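Local coordinates for mandelate racemase/muconate lactonizing enzyme family protein (Bradyrhizobium sp. ORS 278, PDB 3TOY), which belongs to the mandelate racemase/muconate lactonizing enzyme family of the enolase superfamily, pairing an N-terminal capping domain with a metal-binding barrel domain, its precise role being unassigned, at residues I38-R43 with A346-T351; D161-L166 with R176-E181; P293-V298 with P324-H329; L340-F345 with G359-K364. All coordinates share one frame; numbering follows the deposited sequence.

Contact 1 (I38-R43 with A346-T351); sequences ITPMKR and AGAILT
Thr39 and Ile349 meet through one branch each: CG2 of Thr39 lies 3.9 Å from CG2 of Ile349, and the two side chains cross at about a right angle. Each methyl is anti to its own carbonyl carbon. The torsion of Thr39 (chi1 60°) thereby divides the labour of its two branches, since OG1 sits between the backbone N and the carbonyl carbon, which turns it to a different partner from the methyl's. That hydroxyl lies within hydrogen-bonding reach of two carbonyls, Phe345 O, just before the 346-351 segment, and Gly55 O on the neighbouring strand, which must share its single proton. Ile349 is built the same way (chi1 56°), with CG1 in the slot OG1 fills in Thr39; its CG1 still comes within 4.2 Å of Thr39 CG2. At the margin, the methyl CB of Ala348 lies 4.5 Å from CD of Pro40, a loose apolar touch near solvent. Leu59 on strand 50-64 and Val377 and Tyr380 on helix 374-380 pack on Ile349 from beyond the two segments. The result is a domain interface of the enolase-superfamily kind, in which a loop following the last barrel strand lies against the antiparallel sheet of the N-terminal capping domain.

Contact 2 (D161-L166 with R176-E181); sequences DSYGVL and RTACDE
This is a buried strand-to-helix contact inside a beta-alpha-beta unit, in which Asp161 on strand 157-162 and Tyr163, two residues on, meet Ala178 on helix 168-181. The unit opens the barrel domain: strand 157-162 runs parallel to strand 186-190, and the helix connecting them packs outside the sheet. Only one small residue of the helical segment reaches the other segment. The methyl CB of Ala178 points toward the strand and rests against two oxygens at once, lying 3.4 Å from OD2 of Asp161 and 3.5 Å from OH of Tyr163. These are van der Waals touches, and no polar bond joins the two segments.

The two oxygens are brought together by residues two apart in the chain, both of which direct their side chains toward the helix. Asp161 extends with CG anti to its backbone N (chi1 -151°), whereas the phenol reaches the same place from a different torsional position, its CG lying anti to the carbonyl carbon (chi1 -67°). Ser162 between them sends its hydroxyl elsewhere, to Glu341 on strand 340-342. Phe184, in the loop after the helix, packs on both Asp161 and Ala178, while Thr174 and Leu175, earlier on the same helix, touch Tyr163. The carboxylate gains a partner from its own segment: the phenol donates to it, and although the bond is weak in its geometry, OH of Tyr163 approaches OD2 of Asp161 to 2.6 Å.

Contact 3 (P293-V298 with P324-H329); sequences PDLMKV and PEASAH
A water between buried residues bridges Leu295 and Ser327, a polar link in a contact whose direct touches are those of a leucine methyl. It accepts from Leu295 N at 2.9 Å and donates to OG of Ser327 at 3.1 Å. With OG acting as acceptor there, its own proton can go to one of two carbonyls just before the helix, Leu323 O or Ile322 O. Beside the water, CD1 of Leu295 does all the direct touching: it lies 3.6 Å from CB of Ala326 and equally close to the backbone N of Ser327, so the methyl rests against a side chain and the helix backbone together. CG of Leu295 is anti to its carbonyl carbon (chi1 -78°), carrying CD1 toward the helix. Within the modified (beta/alpha)8 barrel, the 293-298 loop follows strand 290-291 and leads into helix 300-314, from which Ile301 and Trp304 pack on Leu295. The loop is shaped by an Asx turn: Met296 N donates to OD1 of Asp294 at 2.7 Å and 158°, arriving on the anti side and 28° out of the carboxylate plane. The backbone carbonyl of Asp294 accepts two bonds, from N of Lys297 and of Val298, while OD2 of Asp294 is hydrogen-bonded to His321 ND1.

Contact 4 (L340-F345 with G359-K364); sequences LEVLDF and GKVTAK
Leu340 and Val361 come nearest in the backbone, with 7.5 Å between their CA atoms, too far for strand pairing, and the two short strands that carry them are joined through a third. In the barrel of the enolase-like domain, strand 340-342 runs parallel to strand 157-162, closing the ring of strands, while strand 360-361 pairs with that same strand in the antiparallel sense. Val361 turns its side chain toward the 340-345 segment and divides its two methyls there. CG1, anti to the backbone N (chi1 166°), lies 3.9 Å from CD1 of Leu340, and the two side chains cross at about a right angle. The other methyl, CG2, is shared: CD2 of Leu340 approaches it to 4.1 Å, so the leucine fork meets the valine with both prongs. Ala159, on the strand between, touches both Val342 and Val361, and Leu354 packs on Val361 from a loop. Glu341 lies between the two contacting residues but takes its carboxylate elsewhere, to a salt bridge with Lys188. One residue beyond Glu341, Val342 adds its branch anti to the carbonyl carbon, setting CG2 of Val342 4.0 Å from CG2 of Val361.

The four contacts differ in burial and in chemistry. Contact 3 lies nearest the centre of the chain, buried and partly water-mediated; contacts 2 and 4 are also buried, the latter purely aliphatic, the former setting oxygens against a methyl. Contact 1 is only partly buried and joins two domains rather than parts of the barrel. Contacts 2 and 4 share a sheet, through the backbone bond of Ser162 N to Val342 O. Contacts 3 and 4 meet where His329 NE2 bonds to Lys364 O. The segment 340-345 runs directly into contact 1, and Arg43, though poorly ordered, reaches from there to contact 2.

Contact 1 (I38-R43 with A346-T351)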
loop_
_atom_site.group_PDB
_atom_site.type_symbol
_atom_site.label_atom_id
_atom_site.label_comp_id
_atom_site.label_asym_id
_atom_site.label_seq_id
_atom_site.Cartn_x
_atom_site.Cartn_y
_atom_site.Cartn_z
ATOM N N ILE A 38 18.487 43.414 20.044
ATOM C CA ILE A 38 18.514 42.308 20.980
ATOM C C ILE A 38 17.788 42.726 22.249
ATOM O O ILE A 38 18.295 43.528 23.043
ATOM C CB ILE A 38 19.945 41.852 21.282
ATOM C CG1 ILE A 38 20.674 41.517 19.972
ATOM C CG2 ILE A 38 19.941 40.663 22.243
ATOM C CD1 ILE A 38 22.086 41.035 20.158
ATOM N N THR A 39 16.586 42.196 22.426
ATOM C CA THR A 39 15.753 42.554 23.556
ATOM C C THR A 39 16.092 41.711 24.771
ATOM O O THR A 39 16.530 40.568 24.637
ATOM C CB THR A 39 14.266 42.353 23.229
ATOM O OG1 THR A 39 14.036 40.975 22.891
ATOM C CG2 THR A 39 13.853 43.233 22.071
ATOM N N PRO A 40 15.886 42.269 25.970
ATOM C CA PRO A 40 16.137 41.496 27.178
ATOM C C PRO A 40 15.001 40.514 27.453
ATOM O O PRO A 40 13.863 40.761 27.056
ATOM C CB PRO A 40 16.183 42.566 28.276
ATOM C CG PRO A 40 15.339 43.665 27.766
ATOM C CD PRO A 40 15.512 43.664 26.263
ATOM N N MET A 41 15.318 39.401 28.112
ATOM C CA MET A 41 14.326 38.411 28.520
ATOM C C MET A 41 14.344 38.242 30.032
ATOM O O MET A 41 15.413 38.017 30.610
ATOM C CB MET A 41 14.655 37.053 27.901
ATOM C CG MET A 41 14.631 37.003 26.393
ATOM S SD MET A 41 15.090 35.350 25.859
ATOM C CE MET A 41 14.103 34.366 26.983
ATOM N N LYS A 42 13.179 38.325 30.671
ATOM C CA LYS A 42 13.095 38.165 32.124
ATOM C C LYS A 42 13.694 36.830 32.560
ATOM O O LYS A 42 14.568 36.775 33.434
ATOM C CB LYS A 42 11.641 38.274 32.599
ATOM N N ARG A 43 13.224 35.758 31.928
ATOM C CA ARG A 43 13.619 34.408 32.299
ATOM C C ARG A 43 14.281 33.694 31.126
ATOM O O ARG A 43 13.698 33.606 30.044
ATOM C CB ARG A 43 12.391 33.617 32.766
ATOM C CG ARG A 43 12.669 32.175 33.159
ATOM C CD ARG A 43 11.378 31.457 33.527
ATOM N NE ARG A 43 11.586 30.022 33.703
ATOM C CZ ARG A 43 11.749 29.160 32.701
ATOM N NH1 ARG A 43 11.734 29.582 31.439
ATOM N NH2 ARG A 43 11.929 27.871 32.958
ATOM N N ALA A 346 9.136 40.293 21.576
ATOM C CA ALA A 346 9.092 41.637 21.015
ATOM C C ALA A 346 8.438 42.716 21.882
ATOM O O ALA A 346 8.424 43.889 21.485
ATOM C CB ALA A 346 8.435 41.615 19.637
ATOM N N GLY A 347 7.877 42.341 23.032
ATOM C CA GLY A 347 7.074 43.284 23.813
ATOM C C GLY A 347 7.864 44.555 24.113
ATOM O O GLY A 347 7.348 45.670 24.023
ATOM N N ALA A 348 9.134 44.373 24.440
ATOM C CA ALA A 348 9.989 45.481 24.841
ATOM C C ALA A 348 10.106 46.560 23.767
ATOM O O ALA A 348 10.296 47.739 24.087
ATOM C CB ALA A 348 11.358 44.961 25.232
ATOM N N ILE A 349 9.985 46.178 22.494
ATOM C CA ILE A 349 10.142 47.154 21.406
ATOM C C ILE A 349 8.866 47.513 20.646
ATOM O O ILE A 349 8.916 48.170 19.610
ATOM C CB ILE A 349 11.281 46.773 20.428
ATOM C CG1 ILE A 349 11.062 45.363 19.835
ATOM C CG2 ILE A 349 12.630 46.844 21.136
ATOM C CD1 ILE A 349 9.959 45.325 18.782
ATOM N N LEU A 350 7.716 47.117 21.183
ATOM C CA LEU A 350 6.423 47.448 20.576
ATOM C C LEU A 350 5.675 48.577 21.302
ATOM O O LEU A 350 5.657 48.612 22.527
ATOM C CB LEU A 350 5.518 46.214 20.589
ATOM C CG LEU A 350 5.899 45.113 19.601
ATOM C CD1 LEU A 350 4.903 43.974 19.784
ATOM C CD2 LEU A 350 5.849 45.666 18.180
ATOM N N THR A 351 5.012 49.458 20.551
ATOM C CA THR A 351 4.174 50.501 21.172
ATOM C C THR A 351 2.992 49.887 21.926
ATOM O O THR A 351 2.513 50.430 22.923
ATOM C CB THR A 351 3.655 51.535 20.140
ATOM O OG1 THR A 351 2.702 50.914 19.268
ATOM C CG2 THR A 351 4.803 52.096 19.308
#

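Contact 2 (D161-L166 with R176-E181)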
loop_
_atom_site.group_PDB
_atom_site.type_symbol
_atom_site.label_atom_id
_atom_site.label_comp_id
_atom_site.label_asym_id
_atom_site.label_seq_id
_atom_site.Cartn_x
_atom_site.Cartn_y
_atom_site.Cartn_z
ATOM N N ASP A 161 1.242 29.209 27.641
ATOM C CA ASP A 161 2.430 29.929 28.055
ATOM C C ASP A 161 3.667 29.054 27.849
ATOM O O ASP A 161 3.768 27.952 28.388
ATOM C CB ASP A 161 2.282 30.331 29.535
ATOM C CG ASP A 161 3.045 31.602 29.882
ATOM O OD1 ASP A 161 3.605 32.256 28.970
ATOM O OD2 ASP A 161 3.073 31.952 31.084
ATOM N N SER A 162 4.609 29.562 27.074
ATOM C CA SER A 162 5.677 28.751 26.564
ATOM C C SER A 162 6.972 29.008 27.321
ATOM O O SER A 162 7.534 30.102 27.250
ATOM C CB SER A 162 5.816 29.030 25.057
ATOM O OG SER A 162 6.695 28.120 24.432
ATOM N N TYR A 163 7.449 27.986 28.025
ATOM C CA TYR A 163 8.645 28.086 28.845
ATOM C C TYR A 163 9.800 27.218 28.355
ATOM O O TYR A 163 9.629 26.343 27.498
ATOM C CB TYR A 163 8.303 27.700 30.277
ATOM C CG TYR A 163 7.378 28.688 30.961
ATOM C CD1 TYR A 163 7.888 29.801 31.627
ATOM C CD2 TYR A 163 6.009 28.495 30.969
ATOM C CE1 TYR A 163 7.042 30.706 32.266
ATOM C CE2 TYR A 163 5.154 29.396 31.601
ATOM C CZ TYR A 163 5.680 30.495 32.250
ATOM O OH TYR A 163 4.836 31.387 32.882
ATOM N N GLY A 164 10.987 27.468 28.901
ATOM C CA GLY A 164 12.110 26.567 28.709
ATOM C C GLY A 164 11.938 25.446 29.709
ATOM O O GLY A 164 10.823 25.155 30.130
ATOM N N VAL A 165 13.029 24.792 30.082
ATOM C CA VAL A 165 12.953 23.767 31.116
ATOM C C VAL A 165 12.397 24.394 32.396
ATOM O O VAL A 165 12.855 25.455 32.822
ATOM C CB VAL A 165 14.343 23.166 31.405
ATOM C CG1 VAL A 165 14.283 22.194 32.589
ATOM C CG2 VAL A 165 14.907 22.497 30.145
ATOM N N LEU A 166 11.395 23.755 32.984
ATOM C CA LEU A 166 10.818 24.220 34.239
ATOM C C LEU A 166 11.223 23.339 35.408
ATOM O O LEU A 166 11.608 22.181 35.245
ATOM C CB LEU A 166 9.284 24.271 34.158
ATOM C CG LEU A 166 8.660 25.414 33.348
ATOM C CD1 LEU A 166 7.203 25.127 33.063
ATOM C CD2 LEU A 166 8.821 26.759 34.068
ATOM N N ARG A 176 2.095 30.146 39.052
ATOM C CA ARG A 176 0.929 30.694 39.735
ATOM C C ARG A 176 0.480 32.000 39.097
ATOM O O ARG A 176 -0.704 32.201 38.830
ATOM C CB ARG A 176 1.238 30.920 41.216
ATOM C CG ARG A 176 0.637 29.858 42.118
ATOM C CD ARG A 176 0.799 28.486 41.497
ATOM N NE ARG A 176 -0.188 27.538 42.000
ATOM C CZ ARG A 176 -0.291 27.180 43.275
ATOM N NH1 ARG A 176 0.524 27.708 44.181
ATOM N NH2 ARG A 176 -1.216 26.303 43.645
ATOM N N THR A 177 1.427 32.893 38.847
ATOM C CA THR A 177 1.107 34.141 38.173
ATOM C C THR A 177 0.502 33.863 36.797
ATOM O O THR A 177 -0.520 34.440 36.425
ATOM C CB THR A 177 2.343 35.039 38.010
ATOM O OG1 THR A 177 2.897 35.341 39.304
ATOM C CG2 THR A 177 1.972 36.338 37.287
ATOM N N ALA A 178 1.129 32.962 36.047
ATOM C CA ALA A 178 0.640 32.635 34.717
ATOM C C ALA A 178 -0.807 32.133 34.751
ATOM O O ALA A 178 -1.639 32.586 33.969
ATOM C CB ALA A 178 1.554 31.602 34.052
ATOM N N CYS A 179 -1.104 31.199 35.652
ATOM C CA CYS A 179 -2.426 30.564 35.694
ATOM C C CYS A 179 -3.485 31.392 36.415
ATOM O O CYS A 179 -4.641 31.458 35.984
ATOM C CB CYS A 179 -2.346 29.182 36.349
ATOM S SG CYS A 179 -1.420 27.957 35.392
ATOM N N ASP A 180 -3.087 32.004 37.524
ATOM C CA ASP A 180 -4.038 32.675 38.398
ATOM C C ASP A 180 -4.308 34.092 37.918
ATOM O O ASP A 180 -5.451 34.520 37.857
ATOM C CB ASP A 180 -3.546 32.649 39.853
ATOM C CG ASP A 180 -3.496 31.234 40.425
ATOM O OD1 ASP A 180 -4.448 30.461 40.184
ATOM O OD2 ASP A 180 -2.508 30.892 41.113
ATOM N N GLU A 181 -3.255 34.803 37.536
ATOM C CA GLU A 181 -3.401 36.178 37.076
ATOM C C GLU A 181 -3.749 36.303 35.591
ATOM O O GLU A 181 -4.723 36.968 35.233
ATOM C CB GLU A 181 -2.127 36.959 37.373
ATOM C CG GLU A 181 -2.111 38.357 36.794
ATOM C CD GLU A 181 -0.891 39.137 37.233
ATOM O OE1 GLU A 181 -0.291 38.768 38.267
ATOM O OE2 GLU A 181 -0.533 40.116 36.546
#

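Contact 3 (P293-V298 with P324-H329)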
loop_
_atom_site.group_PDB
_atom_site.type_symbol
_atom_site.label_atom_id
_atom_site.label_comp_id
_atom_site.label_asym_id
_atom_site.label_seq_id
_atom_site.Cartn_x
_atom_site.Cartn_y
_atom_site.Cartn_z
ATOM N N PRO A 293 2.788 25.953 12.258
ATOM C CA PRO A 293 3.690 26.712 11.394
ATOM C C PRO A 293 4.191 27.985 12.102
ATOM O O PRO A 293 3.519 28.491 13.005
ATOM C CB PRO A 293 2.819 27.080 10.193
ATOM C CG PRO A 293 1.635 26.133 10.243
ATOM C CD PRO A 293 1.435 25.800 11.683
ATOM N N ASP A 294 5.376 28.431 11.699
ATOM C CA ASP A 294 5.962 29.716 12.098
ATOM C C ASP A 294 5.743 30.669 10.931
ATOM O O ASP A 294 6.113 30.368 9.782
ATOM C CB ASP A 294 7.465 29.502 12.330
ATOM C CG ASP A 294 8.165 30.738 12.902
ATOM O OD1 ASP A 294 7.831 31.875 12.473
ATOM O OD2 ASP A 294 9.040 30.549 13.771
ATOM N N LEU A 295 5.124 31.812 11.197
ATOM C CA LEU A 295 4.897 32.761 10.122
ATOM C C LEU A 295 6.199 33.157 9.415
ATOM O O LEU A 295 6.152 33.558 8.265
ATOM C CB LEU A 295 4.164 34.009 10.642
ATOM C CG LEU A 295 2.663 33.798 10.851
ATOM C CD1 LEU A 295 2.083 34.883 11.784
ATOM C CD2 LEU A 295 1.914 33.777 9.534
ATOM N N MET A 296 7.339 33.054 10.099
ATOM C CA MET A 296 8.626 33.417 9.485
ATOM C C MET A 296 9.106 32.380 8.480
ATOM O O MET A 296 9.987 32.663 7.678
ATOM C CB MET A 296 9.742 33.486 10.521
ATOM C CG MET A 296 9.542 34.369 11.693
ATOM S SD MET A 296 11.141 34.397 12.537
ATOM C CE MET A 296 11.222 32.813 13.386
ATOM N N LYS A 297 8.580 31.157 8.553
ATOM C CA LYS A 297 9.142 30.066 7.709
ATOM C C LYS A 297 8.089 29.479 6.767
ATOM O O LYS A 297 8.412 28.909 5.719
ATOM C CB LYS A 297 9.716 28.964 8.598
ATOM C CG LYS A 297 10.900 29.419 9.436
ATOM C CD LYS A 297 11.611 28.256 10.091
ATOM C CE LYS A 297 12.922 28.697 10.745
ATOM N NZ LYS A 297 13.688 27.566 11.350
ATOM N N VAL A 298 6.830 29.662 7.126
ATOM C CA VAL A 298 5.712 29.214 6.286
ATOM C C VAL A 298 5.391 30.103 5.071
ATOM O O VAL A 298 4.559 29.726 4.238
ATOM C CB VAL A 298 4.444 29.008 7.147
ATOM C CG1 VAL A 298 3.750 30.340 7.393
ATOM C CG2 VAL A 298 3.445 28.066 6.444
ATOM N N PRO A 324 3.338 35.916 18.345
ATOM C CA PRO A 324 1.942 35.882 18.792
ATOM C C PRO A 324 1.110 37.034 18.261
ATOM O O PRO A 324 -0.102 36.889 18.085
ATOM C CB PRO A 324 2.046 35.965 20.319
ATOM C CG PRO A 324 3.385 36.519 20.583
ATOM C CD PRO A 324 4.277 36.072 19.468
ATOM N N GLU A 325 1.732 38.177 17.996
ATOM C CA GLU A 325 0.937 39.318 17.524
ATOM C C GLU A 325 0.303 39.068 16.158
ATOM O O GLU A 325 -0.899 39.335 15.938
ATOM C CB GLU A 325 1.792 40.598 17.514
ATOM C CG GLU A 325 2.448 40.882 18.875
ATOM C CD GLU A 325 3.810 40.194 19.061
ATOM O OE1 GLU A 325 4.279 39.477 18.142
ATOM O OE2 GLU A 325 4.415 40.375 20.134
ATOM N N ALA A 326 1.115 38.591 15.223
ATOM C CA ALA A 326 0.656 38.355 13.870
ATOM C C ALA A 326 -0.155 37.050 13.849
ATOM O O ALA A 326 -1.115 36.934 13.109
ATOM C CB ALA A 326 1.835 38.269 12.911
ATOM N N SER A 327 0.241 36.088 14.677
ATOM C CA SER A 327 -0.497 34.815 14.739
ATOM C C SER A 327 -1.956 35.018 15.113
ATOM O O SER A 327 -2.845 34.318 14.630
ATOM C CB SER A 327 0.176 33.856 15.713
ATOM O OG SER A 327 1.451 33.490 15.227
ATOM N N ALA A 328 -2.211 35.992 15.979
ATOM C CA ALA A 328 -3.562 36.271 16.414
ATOM C C ALA A 328 -4.448 36.723 15.266
ATOM O O ALA A 328 -5.653 36.639 15.355
ATOM C CB ALA A 328 -3.542 37.319 17.512
ATOM N N HIS A 329 -3.836 37.222 14.190
ATOM C CA HIS A 329 -4.609 37.684 13.047
ATOM C C HIS A 329 -4.951 36.580 12.048
ATOM O O HIS A 329 -5.880 36.736 11.256
ATOM C CB HIS A 329 -3.885 38.805 12.289
ATOM C CG HIS A 329 -3.914 40.127 12.993
ATOM N ND1 HIS A 329 -4.860 41.093 12.716
ATOM C CD2 HIS A 329 -3.110 40.645 13.951
ATOM C CE1 HIS A 329 -4.642 42.147 13.487
ATOM N NE2 HIS A 329 -3.582 41.906 14.242
HETATM O O HOH W 1 3.883 32.265 13.780
#

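Contact 4 (L340-F345 with G359-K364)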
loop_
_atom_site.group_PDB
_atom_site.type_symbol
_atom_site.label_atom_id
_atom_site.label_comp_id
_atom_site.label_asym_id
_atom_site.label_seq_id
_atom_site.Cartn_x
_atom_site.Cartn_y
_atom_site.Cartn_z
ATOM N N LEU A 340 -2.709 29.370 20.254
ATOM C CA LEU A 340 -1.726 30.417 19.989
ATOM C C LEU A 340 -0.616 30.294 21.046
ATOM O O LEU A 340 -0.900 30.224 22.257
ATOM C CB LEU A 340 -2.412 31.808 20.005
ATOM C CG LEU A 340 -1.508 33.028 19.711
ATOM C CD1 LEU A 340 -2.331 34.154 19.090
ATOM C CD2 LEU A 340 -0.770 33.525 20.958
ATOM N N GLU A 341 0.640 30.201 20.596
ATOM C CA GLU A 341 1.790 30.103 21.500
ATOM C C GLU A 341 2.207 31.477 22.018
ATOM O O GLU A 341 2.570 32.357 21.232
ATOM C CB GLU A 341 3.020 29.526 20.788
ATOM C CG GLU A 341 4.217 29.315 21.743
ATOM C CD GLU A 341 5.417 28.664 21.075
ATOM O OE1 GLU A 341 5.538 28.729 19.822
ATOM O OE2 GLU A 341 6.238 28.095 21.813
ATOM N N VAL A 342 2.209 31.645 23.333
ATOM C CA VAL A 342 2.660 32.924 23.885
ATOM C C VAL A 342 4.079 32.806 24.378
ATOM O O VAL A 342 4.341 32.175 25.404
ATOM C CB VAL A 342 1.769 33.412 25.035
ATOM C CG1 VAL A 342 2.367 34.686 25.667
ATOM C CG2 VAL A 342 0.356 33.672 24.538
ATOM N N LEU A 343 4.993 33.376 23.600
ATOM C CA LEU A 343 6.384 33.586 23.997
ATOM C C LEU A 343 6.712 34.991 23.502
ATOM O O LEU A 343 6.760 35.236 22.301
ATOM C CB LEU A 343 7.297 32.542 23.354
ATOM C CG LEU A 343 8.793 32.507 23.681
ATOM C CD1 LEU A 343 9.077 32.875 25.121
ATOM C CD2 LEU A 343 9.361 31.128 23.352
ATOM N N ASP A 344 6.921 35.920 24.431
ATOM C CA ASP A 344 6.944 37.338 24.084
ATOM C C ASP A 344 8.365 37.886 23.940
ATOM O O ASP A 344 8.945 38.384 24.910
ATOM C CB ASP A 344 6.171 38.124 25.152
ATOM C CG ASP A 344 5.913 39.571 24.761
ATOM O OD1 ASP A 344 6.189 39.961 23.609
ATOM O OD2 ASP A 344 5.408 40.321 25.619
ATOM N N PHE A 345 8.921 37.803 22.735
ATOM C CA PHE A 345 10.259 38.336 22.481
ATOM C C PHE A 345 10.237 39.829 22.154
ATOM O O PHE A 345 11.223 40.536 22.398
ATOM C CB PHE A 345 10.943 37.629 21.306
ATOM C CG PHE A 345 11.359 36.204 21.586
ATOM C CD1 PHE A 345 12.345 35.916 22.523
ATOM C CD2 PHE A 345 10.790 35.156 20.867
ATOM C CE1 PHE A 345 12.731 34.602 22.770
ATOM C CE2 PHE A 345 11.171 33.836 21.094
ATOM C CZ PHE A 345 12.145 33.554 22.043
ATOM N N GLY A 359 -6.307 33.708 29.702
ATOM C CA GLY A 359 -5.620 32.677 28.924
ATOM C C GLY A 359 -5.911 32.699 27.433
ATOM O O GLY A 359 -5.736 31.684 26.751
ATOM N N LYS A 360 -6.366 33.836 26.914
ATOM C CA LYS A 360 -6.622 33.942 25.477
ATOM C C LYS A 360 -6.008 35.202 24.912
ATOM O O LYS A 360 -5.710 36.143 25.653
ATOM C CB LYS A 360 -8.118 33.907 25.177
ATOM C CG LYS A 360 -8.793 32.663 25.727
ATOM C CD LYS A 360 -10.240 32.573 25.302
ATOM C CE LYS A 360 -10.936 31.465 26.088
ATOM N NZ LYS A 360 -12.390 31.390 25.805
ATOM N N VAL A 361 -5.806 35.217 23.599
ATOM C CA VAL A 361 -5.192 36.368 22.954
ATOM C C VAL A 361 -6.084 36.858 21.816
ATOM O O VAL A 361 -6.607 36.064 21.030
ATOM C CB VAL A 361 -3.782 36.044 22.450
ATOM C CG1 VAL A 361 -3.283 37.115 21.489
ATOM C CG2 VAL A 361 -2.816 35.843 23.615
ATOM N N THR A 362 -6.297 38.172 21.749
ATOM C CA THR A 362 -7.150 38.755 20.699
ATOM C C THR A 362 -6.326 39.647 19.763
ATOM O O THR A 362 -5.503 40.434 20.232
ATOM C CB THR A 362 -8.276 39.592 21.324
ATOM O OG1 THR A 362 -9.104 38.739 22.130
ATOM C CG2 THR A 362 -9.113 40.215 20.263
ATOM N N ALA A 363 -6.533 39.525 18.449
ATOM C CA ALA A 363 -5.787 40.317 17.468
ATOM C C ALA A 363 -6.015 41.806 17.720
ATOM O O ALA A 363 -7.132 42.212 18.008
ATOM C CB ALA A 363 -6.252 40.009 16.084
ATOM N N LYS A 364 -4.954 42.584 17.553
ATOM C CA LYS A 364 -4.987 44.049 17.679
ATOM C C LYS A 364 -4.567 44.650 16.360
ATOM O O LYS A 364 -3.560 44.232 15.782
ATOM C CB LYS A 364 -4.004 44.486 18.758
ATOM C CG LYS A 364 -4.660 44.833 20.092
ATOM C CD LYS A 364 -5.728 43.812 20.480
ATOM C CE LYS A 364 -6.516 44.262 21.704
ATOM N NZ LYS A 364 -7.485 43.228 22.135
#